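Local coordinates for protein aminotransferase (Bacillus subtilis, PDB 6L1O) that transfers amino groups with pyridoxal 5'-phosphate as cofactor in the biosynthesis of the dipeptide antibiotic bacilysin, at residues Y153-E158 with L173-N178. Sequence-based numbering, arbitrary orientation.
Sequences YLPDFE and LNYPNN. With PLP (pyridoxal-5'-phosphate), chain E.
Tyr153 and Asn177 bring their CA atoms within 8.6 Å, and Pro155 and Leu173 theirs within 8.9 Å, a separation that side chains bridge between the loop 153-158 and residues 173-178. The one hydrogen bond between the two runs from Tyr175 OH to Tyr153 O, at 2.7 Å and in the carbonyl plane. Chi1 of -56° sets Tyr175 CG anti to its own carbonyl carbon; one face of the ring receives Leu154 CD2, which makes a CH-pi contact 3.9 Å from the centroid, offset toward the rim. Pro155 meets the phenol tip to tip, CD to Tyr175 OH 3.5 Å. Strand 168-174 lies between the parallel strands 202-206 and 120-125 in the seven-stranded sheet of the class I aminotransferase fold; the segment that follows, with a cis peptide bond before Pro176, leads into the cofactor site. Pro155 CG touches Leu173 CD2, and Leu173 CD1 lies near the ring plane of Phe157, at its edge. Phe188 and Ala192 of helix 186-199 and Met145 of strand 141-146 pack against these side chains. Asn174 OD1 accepts from Asn178 N at 3.0 Å, the donor lying above the carbonyl plane, and Asn177 ND2 bonds Asn174 O. Asn178 ND2 donates to PLP O3 at 2.8 Å, while its OD1 is bonded to Arg367.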
loop_
_atom_site.group_PDB
_atom_site.type_symbol
_atom_site.label_atom_id
_atom_site.label_comp_id
_atom_site.label_asym_id
_atom_site.label_seq_id
_atom_site.Cartn_x
_atom_site.Cartn_y
_atom_site.Cartn_z
ATOM N N TYR B 153 -15.517 17.837 -23.414
ATOM C CA TYR B 153 -15.361 16.743 -22.505
ATOM C C TYR B 153 -15.261 17.208 -21.072
ATOM O O TYR B 153 -14.669 16.548 -20.239
ATOM C CB TYR B 153 -14.167 15.879 -22.936
ATOM C CG TYR B 153 -14.346 15.177 -24.242
ATOM C CD1 TYR B 153 -15.215 14.108 -24.371
ATOM C CD2 TYR B 153 -13.532 15.478 -25.317
ATOM C CE1 TYR B 153 -15.313 13.395 -25.561
ATOM C CE2 TYR B 153 -13.640 14.788 -26.506
ATOM C CZ TYR B 153 -14.536 13.751 -26.616
ATOM O OH TYR B 153 -14.604 13.069 -27.807
ATOM N N LEU B 154 -15.878 18.368 -20.777
ATOM C CA LEU B 154 -16.078 18.828 -19.422
ATOM C C LEU B 154 -17.550 18.544 -18.982
ATOM O O LEU B 154 -18.467 18.680 -19.780
ATOM C CB LEU B 154 -15.811 20.310 -19.375
ATOM C CG LEU B 154 -14.404 20.807 -19.771
ATOM C CD1 LEU B 154 -14.388 22.345 -19.750
ATOM C CD2 LEU B 154 -13.370 20.230 -18.808
ATOM N N PRO B 155 -17.764 18.142 -17.725
ATOM C CA PRO B 155 -19.117 17.778 -17.305
ATOM C C PRO B 155 -19.967 19.072 -17.178
ATOM O O PRO B 155 -19.425 20.142 -16.905
ATOM C CB PRO B 155 -18.891 17.173 -15.924
ATOM C CG PRO B 155 -17.708 17.914 -15.393
ATOM C CD PRO B 155 -16.821 18.081 -16.599
ATOM N N ASP B 156 -21.262 18.947 -17.445
ATOM C CA ASP B 156 -22.236 20.005 -17.175
ATOM C C ASP B 156 -22.901 19.687 -15.827
ATOM O O ASP B 156 -23.752 18.793 -15.731
ATOM C CB ASP B 156 -23.277 20.064 -18.299
ATOM C CG ASP B 156 -24.237 21.247 -18.150
ATOM O OD1 ASP B 156 -24.329 21.856 -17.047
ATOM O OD2 ASP B 156 -24.916 21.540 -19.166
ATOM N N PHE B 157 -22.540 20.441 -14.810
ATOM C CA PHE B 157 -22.955 20.130 -13.420
ATOM C C PHE B 157 -24.451 20.386 -13.180
ATOM O O PHE B 157 -25.059 19.773 -12.293
ATOM C CB PHE B 157 -22.139 20.933 -12.426
ATOM C CG PHE B 157 -20.656 20.619 -12.454
ATOM C CD1 PHE B 157 -20.208 19.335 -12.166
ATOM C CD2 PHE B 157 -19.741 21.586 -12.757
ATOM C CE1 PHE B 157 -18.856 19.021 -12.192
ATOM C CE2 PHE B 157 -18.367 21.297 -12.795
ATOM C CZ PHE B 157 -17.933 20.016 -12.486
ATOM N N GLU B 158 -25.033 21.263 -13.993
ATOM C CA GLU B 158 -26.465 21.546 -13.942
ATOM C C GLU B 158 -27.311 20.458 -14.593
ATOM O O GLU B 158 -28.516 20.412 -14.369
ATOM C CB GLU B 158 -26.736 22.896 -14.605
ATOM C CG GLU B 158 -26.147 24.065 -13.841
ATOM C CD GLU B 158 -26.801 24.258 -12.466
ATOM O OE1 GLU B 158 -28.015 23.980 -12.329
ATOM O OE2 GLU B 158 -26.106 24.694 -11.516
ATOM N N LEU B 173 -12.785 14.234 -10.856
ATOM C CA LEU B 173 -12.507 14.871 -12.095
ATOM C C LEU B 173 -11.037 14.555 -12.485
ATOM O O LEU B 173 -10.213 14.356 -11.622
ATOM C CB LEU B 173 -12.712 16.387 -11.955
ATOM C CG LEU B 173 -14.112 16.871 -11.567
ATOM C CD1 LEU B 173 -14.039 18.354 -11.198
ATOM C CD2 LEU B 173 -15.072 16.616 -12.683
ATOM N N ASN B 174 -10.734 14.560 -13.770
ATOM C CA ASN B 174 -9.433 14.191 -14.267
ATOM C C ASN B 174 -9.029 15.010 -15.491
ATOM O O ASN B 174 -9.445 14.690 -16.599
ATOM C CB ASN B 174 -9.464 12.698 -14.591
ATOM C CG ASN B 174 -8.231 12.197 -15.270
ATOM O OD1 ASN B 174 -8.314 11.436 -16.206
ATOM N ND2 ASN B 174 -7.072 12.626 -14.810
ATOM N N TYR B 175 -8.231 16.045 -15.303
ATOM C CA TYR B 175 -7.709 16.881 -16.419
ATOM C C TYR B 175 -6.251 17.244 -16.213
ATOM O O TYR B 175 -5.867 17.663 -15.130
ATOM C CB TYR B 175 -8.587 18.131 -16.689
ATOM C CG TYR B 175 -10.042 17.740 -16.976
ATOM C CD1 TYR B 175 -10.446 17.390 -18.250
ATOM C CD2 TYR B 175 -10.961 17.630 -15.956
ATOM C CE1 TYR B 175 -11.708 16.988 -18.490
ATOM C CE2 TYR B 175 -12.247 17.203 -16.200
ATOM C CZ TYR B 175 -12.618 16.874 -17.459
ATOM O OH TYR B 175 -13.901 16.421 -17.703
ATOM N N PRO B 176 -5.415 17.091 -17.248
ATOM C CA PRO B 176 -5.650 16.540 -18.598
ATOM C C PRO B 176 -6.189 15.172 -18.541
ATOM O O PRO B 176 -5.785 14.402 -17.680
ATOM C CB PRO B 176 -4.245 16.603 -19.256
ATOM C CG PRO B 176 -3.543 17.638 -18.491
ATOM C CD PRO B 176 -3.997 17.425 -17.070
ATOM N N ASN B 177 -7.143 14.843 -19.426
ATOM C CA ASN B 177 -8.051 13.688 -19.245
ATOM C C ASN B 177 -7.645 12.377 -19.932
ATOM O O ASN B 177 -7.228 12.345 -21.076
ATOM C CB ASN B 177 -9.426 14.096 -19.749
ATOM C CG ASN B 177 -10.468 13.033 -19.593
ATOM O OD1 ASN B 177 -10.773 12.309 -20.527
ATOM N ND2 ASN B 177 -10.974 12.888 -18.411
ATOM N N ASN B 178 -7.783 11.305 -19.190
ATOM C CA ASN B 178 -7.657 9.943 -19.661
ATOM C C ASN B 178 -9.097 9.438 -19.751
ATOM O O ASN B 178 -9.748 9.314 -18.757
ATOM C CB ASN B 178 -6.859 9.118 -18.658
ATOM C CG ASN B 178 -6.730 7.659 -19.044
ATOM O OD1 ASN B 178 -7.227 7.203 -20.079
ATOM N ND2 ASN B 178 -6.090 6.881 -18.160
HETATM N N1 PLP E . -5.073 8.499 -12.812
HETATM C C2 PLP E . -5.166 8.276 -14.135
HETATM C C2A PLP E . -6.367 8.713 -14.921
HETATM C C3 PLP E . -4.153 7.502 -14.816
HETATM O O3 PLP E . -4.195 7.197 -16.118
HETATM C C4 PLP E . -3.034 7.121 -14.031
HETATM C C4A PLP E . -2.209 6.030 -14.667
HETATM C C5 PLP E . -2.996 7.411 -12.604
HETATM C C6 PLP E . -4.041 8.142 -12.059
HETATM C C5A PLP E . -1.809 7.096 -11.743
HETATM O O4P PLP E . -1.519 5.779 -11.567
HETATM P P PLP E . -0.403 5.341 -10.454
HETATM O O1P PLP E . -1.104 4.348 -9.599
HETATM O O2P PLP E . 0.155 6.547 -9.728
HETATM O O3P PLP E . 0.692 4.717 -11.274
#